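Long-range contact in phospho-2-dehydro-3-deoxyheptonate aldolase (Francisella tularensis, PDB 3TQK), which probably catalyses the condensation of phosphoenolpyruvate with D-erythrose 4-phosphate to give DAHP, the first step of chorismate biosynthesis: residues 55-69 with 316-330. Sequence-based numbering, arbitrary orientation.
Sequences VGPCSIHDPAAAIEY and YGQSVTDKCVDFEET. With MN (manganese (II) ion), chain B.
V55 meets T330 through methyl groups, CG2 to CG2 at 3.7 Å, where the first strand of the eight-stranded TIM barrel (51-56) lies against the helix that follows the last strand, 327-344. Beyond the strand, C58 and D322 supply two ligands of the active-site manganese; H266 and E299 are the other protein ligands. C58 SG lies 2.6 Å from the metal and D322 OD2 2.3 Å from it; having SG anti to the backbone N (chi1 171°) places the sulfur toward the loop that carries D322. The backbone N of C58 also makes a weak bond to C324 SG, at 3.4 Å. S59 N donates to a water that in turn donates to S319 OG, bridging the two segments beside the metal site. V320 CB lies over one face of the H61 imidazole, 4.1 Å from the ring centroid and 17° off the ring normal, evidence for a CH-pi contact, while Q318 O lies at the ring edge. In helix 63-80, A65 CB lies 3.7 Å from Y316 CE1. One turn on, E68 reaches out on an extended chain, and its OE2 accepts from Y316 OH at 2.5 Å, the hydroxyl lying above the carboxylate plane. Y69 and F327 form an offset edge-to-face (T-shaped) pair, the edge of F327 toward the face of Y69, with centroids 5.7 Å apart and planes at 88°. Y69 OH hydrogen-bonds to S300 OG, as does T330 OG1.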
loop_
_atom_site.group_PDB
_atom_site.type_symbol
_atom_site.label_atom_id
_atom_site.label_comp_id
_atom_site.label_asym_id
_atom_site.label_seq_id
_atom_site.Cartn_x
_atom_site.Cartn_y
_atom_site.Cartn_z
ATOM N N VAL A 55 8.521 -22.750 -1.594
ATOM C CA VAL A 55 7.632 -23.678 -2.237
ATOM C C VAL A 55 6.514 -24.057 -1.289
ATOM O O VAL A 55 6.744 -24.361 -0.124
ATOM C CB VAL A 55 8.401 -24.945 -2.706
ATOM C CG1 VAL A 55 9.036 -25.658 -1.527
ATOM C CG2 VAL A 55 7.480 -25.883 -3.452
ATOM N N GLY A 56 5.290 -24.029 -1.788
ATOM C CA GLY A 56 4.156 -24.451 -0.992
ATOM C C GLY A 56 2.854 -24.019 -1.614
ATOM O O GLY A 56 2.839 -23.567 -2.760
ATOM N N PRO A 57 1.751 -24.181 -0.871
ATOM C CA PRO A 57 0.409 -23.820 -1.328
ATOM C C PRO A 57 0.269 -22.338 -1.646
ATOM O O PRO A 57 0.958 -21.511 -1.045
ATOM C CB PRO A 57 -0.467 -24.180 -0.131
ATOM C CG PRO A 57 0.292 -25.241 0.582
ATOM C CD PRO A 57 1.716 -24.860 0.437
ATOM N N CYS A 58 -0.623 -22.011 -2.580
ATOM C CA CYS A 58 -0.899 -20.609 -2.906
ATOM C C CYS A 58 -1.219 -19.854 -1.619
ATOM O O CYS A 58 -0.597 -18.836 -1.319
ATOM C CB CYS A 58 -2.060 -20.485 -3.906
ATOM S SG CYS A 58 -2.623 -18.760 -4.160
ATOM N N SER A 59 -2.178 -20.386 -0.861
ATOM C CA SER A 59 -2.570 -19.822 0.428
ATOM C C SER A 59 -3.042 -20.957 1.332
ATOM O O SER A 59 -3.580 -21.950 0.846
ATOM C CB SER A 59 -3.712 -18.832 0.231
ATOM O OG SER A 59 -4.860 -19.523 -0.262
ATOM N N ILE A 60 -2.828 -20.819 2.638
ATOM C CA ILE A 60 -3.272 -21.847 3.573
ATOM C C ILE A 60 -4.770 -21.652 3.860
ATOM O O ILE A 60 -5.236 -20.529 4.096
ATOM C CB ILE A 60 -2.462 -21.819 4.889
ATOM C CG1 ILE A 60 -0.954 -22.036 4.613
ATOM C CG2 ILE A 60 -3.005 -22.849 5.902
ATOM C CD1 ILE A 60 -0.555 -23.425 4.128
ATOM N N HIS A 61 -5.522 -22.745 3.777
ATOM C CA HIS A 61 -6.910 -22.786 4.240
ATOM C C HIS A 61 -7.181 -23.985 5.150
ATOM O O HIS A 61 -8.211 -24.025 5.810
ATOM C CB HIS A 61 -7.876 -22.766 3.047
ATOM C CG HIS A 61 -8.074 -24.094 2.389
ATOM N ND1 HIS A 61 -7.245 -24.566 1.396
ATOM C CD2 HIS A 61 -9.027 -25.042 2.568
ATOM C CE1 HIS A 61 -7.670 -25.755 1.002
ATOM N NE2 HIS A 61 -8.750 -26.065 1.694
ATOM N N ASP A 62 -6.246 -24.937 5.195
ATOM C CA ASP A 62 -6.407 -26.180 5.950
ATOM C C ASP A 62 -5.077 -26.513 6.641
ATOM O O ASP A 62 -4.182 -27.106 6.024
ATOM C CB ASP A 62 -6.832 -27.303 4.997
ATOM C CG ASP A 62 -7.111 -28.617 5.708
ATOM O OD1 ASP A 62 -7.010 -28.681 6.954
ATOM O OD2 ASP A 62 -7.441 -29.595 5.000
ATOM N N PRO A 63 -4.938 -26.118 7.924
ATOM C CA PRO A 63 -3.668 -26.298 8.651
ATOM C C PRO A 63 -3.235 -27.763 8.780
ATOM O O PRO A 63 -2.038 -28.039 8.739
ATOM C CB PRO A 63 -3.959 -25.705 10.034
ATOM C CG PRO A 63 -5.171 -24.824 9.838
ATOM C CD PRO A 63 -5.963 -25.452 8.752
ATOM N N ALA A 64 -4.195 -28.680 8.931
ATOM C CA ALA A 64 -3.891 -30.107 8.950
ATOM C C ALA A 64 -3.315 -30.582 7.616
ATOM O O ALA A 64 -2.374 -31.385 7.592
ATOM C CB ALA A 64 -5.136 -30.938 9.319
ATOM N N ALA A 65 -3.882 -30.111 6.509
ATOM C CA ALA A 65 -3.336 -30.438 5.189
ATOM C C ALA A 65 -1.945 -29.812 5.026
ATOM O O ALA A 65 -1.057 -30.420 4.446
ATOM C CB ALA A 65 -4.275 -29.980 4.086
ATOM N N ALA A 66 -1.757 -28.612 5.566
ATOM C CA ALA A 66 -0.453 -27.955 5.557
ATOM C C ALA A 66 0.626 -28.768 6.297
ATOM O O ALA A 66 1.758 -28.883 5.829
ATOM C CB ALA A 66 -0.565 -26.555 6.146
ATOM N N ILE A 67 0.277 -29.323 7.450
ATOM C CA ILE A 67 1.193 -30.193 8.187
ATOM C C ILE A 67 1.546 -31.433 7.350
ATOM O O ILE A 67 2.729 -31.769 7.205
ATOM C CB ILE A 67 0.598 -30.618 9.559
ATOM C CG1 ILE A 67 0.553 -29.423 10.529
ATOM C CG2 ILE A 67 1.384 -31.791 10.162
ATOM C CD1 ILE A 67 1.905 -28.962 11.021
ATOM N N GLU A 68 0.545 -32.103 6.782
ATOM C CA GLU A 68 0.848 -33.258 5.933
ATOM C C GLU A 68 1.768 -32.897 4.767
ATOM O O GLU A 68 2.710 -33.631 4.483
ATOM C CB GLU A 68 -0.412 -33.931 5.405
ATOM C CG GLU A 68 -0.129 -35.269 4.719
ATOM C CD GLU A 68 -1.377 -35.929 4.173
ATOM O OE1 GLU A 68 -1.278 -36.595 3.125
ATOM O OE2 GLU A 68 -2.456 -35.778 4.785
ATOM N N TYR A 69 1.498 -31.775 4.101
ATOM C CA TYR A 69 2.370 -31.280 3.028
ATOM C C TYR A 69 3.795 -31.081 3.541
ATOM O O TYR A 69 4.762 -31.477 2.889
ATOM C CB TYR A 69 1.839 -29.954 2.455
ATOM C CG TYR A 69 2.660 -29.422 1.293
ATOM C CD1 TYR A 69 3.707 -28.545 1.509
ATOM C CD2 TYR A 69 2.388 -29.806 -0.012
ATOM C CE1 TYR A 69 4.463 -28.059 0.461
ATOM C CE2 TYR A 69 3.136 -29.335 -1.068
ATOM C CZ TYR A 69 4.178 -28.459 -0.826
ATOM O OH TYR A 69 4.941 -27.979 -1.864
ATOM N N TYR A 316 -9.785 -32.518 -0.296
ATOM C CA TYR A 316 -8.653 -32.416 0.621
ATOM C C TYR A 316 -7.371 -32.139 -0.159
ATOM O O TYR A 316 -7.152 -32.698 -1.240
ATOM C CB TYR A 316 -8.502 -33.702 1.451
ATOM C CG TYR A 316 -7.302 -33.719 2.390
ATOM C CD1 TYR A 316 -7.331 -33.042 3.613
ATOM C CD2 TYR A 316 -6.143 -34.421 2.059
ATOM C CE1 TYR A 316 -6.230 -33.059 4.480
ATOM C CE2 TYR A 316 -5.043 -34.443 2.914
ATOM C CZ TYR A 316 -5.092 -33.763 4.123
ATOM O OH TYR A 316 -4.006 -33.802 4.967
ATOM N N GLY A 317 -6.552 -31.242 0.386
ATOM C CA GLY A 317 -5.220 -30.967 -0.146
ATOM C C GLY A 317 -5.151 -30.233 -1.478
ATOM O O GLY A 317 -4.074 -30.145 -2.070
ATOM N N GLN A 318 -6.281 -29.711 -1.962
ATOM C CA GLN A 318 -6.292 -28.964 -3.219
ATOM C C GLN A 318 -6.496 -27.463 -2.978
ATOM O O GLN A 318 -7.312 -27.065 -2.139
ATOM C CB GLN A 318 -7.375 -29.497 -4.141
ATOM C CG GLN A 318 -7.235 -29.008 -5.565
ATOM C CD GLN A 318 -8.375 -29.462 -6.438
ATOM O OE1 GLN A 318 -9.533 -29.391 -6.041
ATOM N NE2 GLN A 318 -8.052 -29.930 -7.637
ATOM N N SER A 319 -5.766 -26.636 -3.723
ATOM C CA SER A 319 -5.840 -25.192 -3.538
ATOM C C SER A 319 -7.261 -24.671 -3.697
ATOM O O SER A 319 -8.000 -25.083 -4.585
ATOM C CB SER A 319 -4.939 -24.448 -4.520
ATOM O OG SER A 319 -5.008 -23.049 -4.293
ATOM N N VAL A 320 -7.613 -23.756 -2.806
ATOM C CA VAL A 320 -8.880 -23.051 -2.831
ATOM C C VAL A 320 -8.720 -21.669 -3.489
ATOM O O VAL A 320 -9.705 -20.962 -3.699
ATOM C CB VAL A 320 -9.414 -22.931 -1.384
ATOM C CG1 VAL A 320 -9.441 -21.474 -0.917
ATOM C CG2 VAL A 320 -10.748 -23.644 -1.244
ATOM N N THR A 321 -7.474 -21.301 -3.805
ATOM C CA THR A 321 -7.155 -20.062 -4.519
ATOM C C THR A 321 -6.458 -20.407 -5.853
ATOM O O THR A 321 -7.065 -21.061 -6.705
ATOM C CB THR A 321 -6.313 -19.081 -3.630
ATOM O OG1 THR A 321 -5.156 -19.748 -3.106
ATOM C CG2 THR A 321 -7.146 -18.554 -2.478
ATOM N N ASP A 322 -5.199 -19.999 -6.042
ATOM C CA ASP A 322 -4.528 -20.199 -7.336
ATOM C C ASP A 322 -4.188 -21.678 -7.569
ATOM O O ASP A 322 -4.065 -22.467 -6.628
ATOM C CB ASP A 322 -3.252 -19.343 -7.468
ATOM C CG ASP A 322 -3.532 -17.819 -7.505
ATOM O OD1 ASP A 322 -4.602 -17.388 -8.002
ATOM O OD2 ASP A 322 -2.648 -17.057 -7.059
ATOM N N LYS A 323 -4.048 -22.036 -8.838
ATOM C CA LYS A 323 -3.712 -23.400 -9.222
ATOM C C LYS A 323 -2.276 -23.731 -8.821
ATOM O O LYS A 323 -1.356 -22.951 -9.070
ATOM C CB LYS A 323 -3.928 -23.596 -10.730
ATOM C CG LYS A 323 -5.410 -23.552 -11.142
ATOM C CD LYS A 323 -5.631 -23.471 -12.665
ATOM C CE LYS A 323 -7.128 -23.518 -13.002
ATOM N NZ LYS A 323 -7.449 -23.017 -14.366
ATOM N N CYS A 324 -2.104 -24.878 -8.169
ATOM C CA CYS A 324 -0.798 -25.352 -7.730
ATOM C C CYS A 324 -0.449 -26.657 -8.438
ATOM O O CYS A 324 -1.342 -27.429 -8.813
ATOM C CB CYS A 324 -0.819 -25.603 -6.223
ATOM S SG CYS A 324 -1.169 -24.142 -5.198
ATOM N N VAL A 325 0.848 -26.908 -8.611
ATOM C CA VAL A 325 1.317 -28.228 -9.048
ATOM C C VAL A 325 1.222 -29.221 -7.883
ATOM O O VAL A 325 1.238 -28.824 -6.721
ATOM C CB VAL A 325 2.759 -28.190 -9.617
ATOM C CG1 VAL A 325 2.839 -27.223 -10.785
ATOM C CG2 VAL A 325 3.782 -27.810 -8.539
ATOM N N ASP A 326 1.088 -30.510 -8.188
ATOM C CA ASP A 326 1.097 -31.527 -7.127
ATOM C C ASP A 326 2.538 -31.776 -6.631
ATOM O O ASP A 326 3.493 -31.224 -7.185
ATOM C CB ASP A 326 0.354 -32.821 -7.544
ATOM C CG ASP A 326 0.955 -33.509 -8.767
ATOM O OD1 ASP A 326 2.195 -33.646 -8.846
ATOM O OD2 ASP A 326 0.169 -33.950 -9.637
ATOM N N PHE A 327 2.679 -32.572 -5.574
ATOM C CA PHE A 327 3.986 -32.811 -4.949
ATOM C C PHE A 327 4.936 -33.612 -5.839
ATOM O O PHE A 327 6.133 -33.334 -5.891
ATOM C CB PHE A 327 3.831 -33.527 -3.607
ATOM C CG PHE A 327 5.069 -33.473 -2.759
ATOM C CD1 PHE A 327 5.370 -32.332 -2.031
ATOM C CD2 PHE A 327 5.942 -34.548 -2.707
ATOM C CE1 PHE A 327 6.511 -32.269 -1.253
ATOM C CE2 PHE A 327 7.089 -34.492 -1.930
ATOM C CZ PHE A 327 7.370 -33.351 -1.206
ATOM N N GLU A 328 4.395 -34.615 -6.521
ATOM C CA GLU A 328 5.166 -35.413 -7.465
ATOM C C GLU A 328 5.894 -34.491 -8.435
ATOM O O GLU A 328 7.101 -34.624 -8.620
ATOM C CB GLU A 328 4.235 -36.372 -8.209
ATOM C CG GLU A 328 4.892 -37.292 -9.233
ATOM C CD GLU A 328 3.888 -38.257 -9.844
ATOM O OE1 GLU A 328 2.678 -38.104 -9.561
ATOM O OE2 GLU A 328 4.296 -39.165 -10.602
ATOM N N GLU A 329 5.165 -33.536 -9.014
ATOM C CA GLU A 329 5.751 -32.599 -9.967
ATOM C C GLU A 329 6.756 -31.674 -9.270
ATOM O O GLU A 329 7.774 -31.307 -9.856
ATOM C CB GLU A 329 4.665 -31.784 -10.690
ATOM C CG GLU A 329 5.166 -31.128 -11.997
ATOM C CD GLU A 329 4.077 -30.426 -12.826
ATOM O OE1 GLU A 329 2.871 -30.714 -12.647
ATOM O OE2 GLU A 329 4.445 -29.591 -13.683
ATOM N N THR A 330 6.468 -31.316 -8.021
ATOM C CA THR A 330 7.379 -30.506 -7.221
ATOM C C THR A 330 8.738 -31.183 -7.001
ATOM O O THR A 330 9.770 -30.514 -7.050
ATOM C CB THR A 330 6.766 -30.130 -5.849
ATOM O OG1 THR A 330 5.474 -29.549 -6.050
ATOM C CG2 THR A 330 7.654 -29.140 -5.116
HETATM MN MN MN B . -0.944 -17.345 -5.497
HETATM O O HOH W 1 -3.185 -22.971 -2.087
#